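Local coordinates for quinonprotein alcohol dehydrogenase-like protein (Bacteroides thetaiotaomicron VPI-5482, PDB 4R5O) that is of unknown function but binds calcium and joins an immunoglobulin-like beta-sandwich domain to a seven-bladed beta-propeller of the YVTN repeat family, at residues A128-G133 against K173-E178. Sequence-based numbering, arbitrary orientation.
Sequences ASLNAG and KTLYYE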
loop_
_atom_site.group_PDB
_atom_site.type_symbol
_atom_site.label_atom_id
_atom_site.label_comp_id
_atom_site.label_asym_id
_atom_site.label_seq_id
_atom_site.Cartn_x
_atom_site.Cartn_y
_atom_site.Cartn_z
ATOM N N ALA A 128 -8.030 -4.022 7.830
ATOM C CA ALA A 128 -9.293 -4.467 8.398
ATOM C C ALA A 128 -9.432 -4.042 9.883
ATOM O O ALA A 128 -10.376 -3.308 10.193
ATOM C CB ALA A 128 -9.418 -5.981 8.271
ATOM N N SER A 129 -8.461 -4.450 10.771
ATOM C CA SER A 129 -8.463 -4.202 12.222
ATOM C C SER A 129 -8.536 -2.688 12.561
ATOM O O SER A 129 -9.125 -2.355 13.591
ATOM C CB SER A 129 -7.252 -4.835 12.917
ATOM O OG SER A 129 -5.984 -4.485 12.397
ATOM N N LEU A 130 -8.033 -1.800 11.709
ATOM C CA LEU A 130 -8.134 -0.334 11.866
ATOM C C LEU A 130 -9.358 0.279 11.088
ATOM O O LEU A 130 -9.528 1.506 11.112
ATOM C CB LEU A 130 -6.843 0.360 11.356
ATOM C CG LEU A 130 -5.546 0.206 12.138
ATOM C CD1 LEU A 130 -4.360 0.409 11.229
ATOM C CD2 LEU A 130 -5.502 1.153 13.308
ATOM N N ASN A 131 -10.173 -0.546 10.363
ATOM C CA ASN A 131 -11.275 0.023 9.576
ATOM C C ASN A 131 -12.539 -0.811 9.672
ATOM O O ASN A 131 -13.304 -0.895 8.706
ATOM C CB ASN A 131 -10.891 0.190 8.085
ATOM C CG ASN A 131 -9.906 1.303 7.893
ATOM O OD1 ASN A 131 -10.279 2.485 7.875
ATOM N ND2 ASN A 131 -8.621 0.964 7.891
ATOM N N ALA A 132 -12.795 -1.348 10.858
ATOM C CA ALA A 132 -13.993 -2.117 11.188
ATOM C C ALA A 132 -14.266 -3.226 10.166
ATOM O O ALA A 132 -15.407 -3.396 9.727
ATOM C CB ALA A 132 -15.206 -1.181 11.277
ATOM N N GLY A 133 -13.235 -3.978 9.818
ATOM C CA GLY A 133 -13.368 -5.106 8.907
ATOM C C GLY A 133 -13.496 -4.793 7.437
ATOM O O GLY A 133 -13.735 -5.722 6.666
ATOM N N LYS A 173 -0.323 7.755 7.168
ATOM C CA LYS A 173 0.204 7.643 8.527
ATOM C C LYS A 173 -0.622 6.663 9.392
ATOM O O LYS A 173 -0.042 5.852 10.128
ATOM C CB LYS A 173 0.242 9.031 9.222
ATOM C CG LYS A 173 1.025 9.009 10.543
ATOM C CD LYS A 173 1.143 10.367 11.244
ATOM C CE LYS A 173 2.135 10.355 12.399
ATOM N NZ LYS A 173 3.538 10.009 11.966
ATOM N N THR A 174 -1.958 6.757 9.320
ATOM C CA THR A 174 -2.847 5.980 10.177
ATOM C C THR A 174 -3.411 4.732 9.530
ATOM O O THR A 174 -3.792 3.819 10.268
ATOM C CB THR A 174 -4.023 6.840 10.606
ATOM O OG1 THR A 174 -4.677 7.327 9.430
ATOM C CG2 THR A 174 -3.603 7.993 11.506
ATOM N N LEU A 175 -3.526 4.695 8.188
ATOM C CA LEU A 175 -4.091 3.577 7.398
ATOM C C LEU A 175 -5.636 3.639 7.466
ATOM O O LEU A 175 -6.329 2.694 7.097
ATOM C CB LEU A 175 -3.548 2.204 7.871
ATOM C CG LEU A 175 -3.347 1.140 6.827
ATOM C CD1 LEU A 175 -2.345 1.610 5.718
ATOM C CD2 LEU A 175 -2.852 -0.102 7.453
ATOM N N TYR A 176 -6.168 4.786 7.895
ATOM C CA TYR A 176 -7.595 5.043 7.973
ATOM C C TYR A 176 -8.140 5.296 6.587
ATOM O O TYR A 176 -7.552 6.066 5.819
ATOM C CB TYR A 176 -7.912 6.246 8.901
ATOM C CG TYR A 176 -7.597 6.120 10.384
ATOM C CD1 TYR A 176 -7.079 4.942 10.917
ATOM C CD2 TYR A 176 -7.839 7.178 11.261
ATOM C CE1 TYR A 176 -6.783 4.829 12.276
ATOM C CE2 TYR A 176 -7.574 7.065 12.629
ATOM C CZ TYR A 176 -7.049 5.886 13.134
ATOM O OH TYR A 176 -6.791 5.748 14.481
ATOM N N TYR A 177 -9.264 4.651 6.271
ATOM C CA TYR A 177 -10.000 4.829 5.046
ATOM C C TYR A 177 -10.544 6.256 4.997
ATOM O O TYR A 177 -11.067 6.733 5.999
ATOM C CB TYR A 177 -11.120 3.768 4.969
ATOM C CG TYR A 177 -12.160 4.012 3.891
ATOM C CD1 TYR A 177 -11.971 3.548 2.588
ATOM C CD2 TYR A 177 -13.334 4.693 4.175
ATOM C CE1 TYR A 177 -12.929 3.767 1.599
ATOM C CE2 TYR A 177 -14.285 4.936 3.194
ATOM C CZ TYR A 177 -14.093 4.457 1.910
ATOM O OH TYR A 177 -15.072 4.704 0.970
ATOM N N GLU A 178 -10.402 6.947 3.869
ATOM C CA GLU A 178 -10.956 8.286 3.771
ATOM C C GLU A 178 -12.123 8.296 2.812
ATOM O O GLU A 178 -13.212 8.750 3.180
ATOM C CB GLU A 178 -9.920 9.310 3.357
ATOM C CG GLU A 178 -8.930 9.570 4.471
ATOM C CD GLU A 178 -7.984 10.720 4.224
ATOM O OE1 GLU A 178 -8.052 11.329 3.132
ATOM O OE2 GLU A 178 -7.193 11.033 5.142
#
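The side-chain amide of Asn-131 pairs with the backbone on both sides of Tyr-176, using its two polar atoms at once. OD1 accepts the nearly straight bond from Tyr-177 N at 2.9 Å (167° at the hydrogen), while ND2 gives a hydrogen to Leu-175 O at 3.0 Å. The carbonyl oxygen of Leu-175 lies close to the amide plane, and the second hydrogen bond of ND2, to Tyr-127 O, ties the same group back to helix 126-129. CG lies beside the backbone N (chi1 -72°), and these three bonds fix the amide; its plane stands almost perpendicular to the Tyr-177 ring.

Next to this polar pairing, Leu-130 supplies the apolar half. Its CD1 meets Leu-175 CB at 3.9 Å and also lies 3.6 Å from Thr-174 O, and CD2 reaches the edge of the Tyr-176 ring at CE1. Thr-174 CB sits over the centre of one face of that ring, which also makes a cation-pi contact with Arg-74 of the sandwich domain, placing the contact near the domain interface. An alanine in place of Asn-131 would probably leave Tyr-177 N and Leu-175 O without these partners and the turn before the strand freer to shift. By presenting a C=O and an N-H much as an edge strand's backbone would, the amide fastens the loop after helix 126-129 to the start of strand 177-181 and the loop leading into it, consistent with a link between adjacent propeller blades.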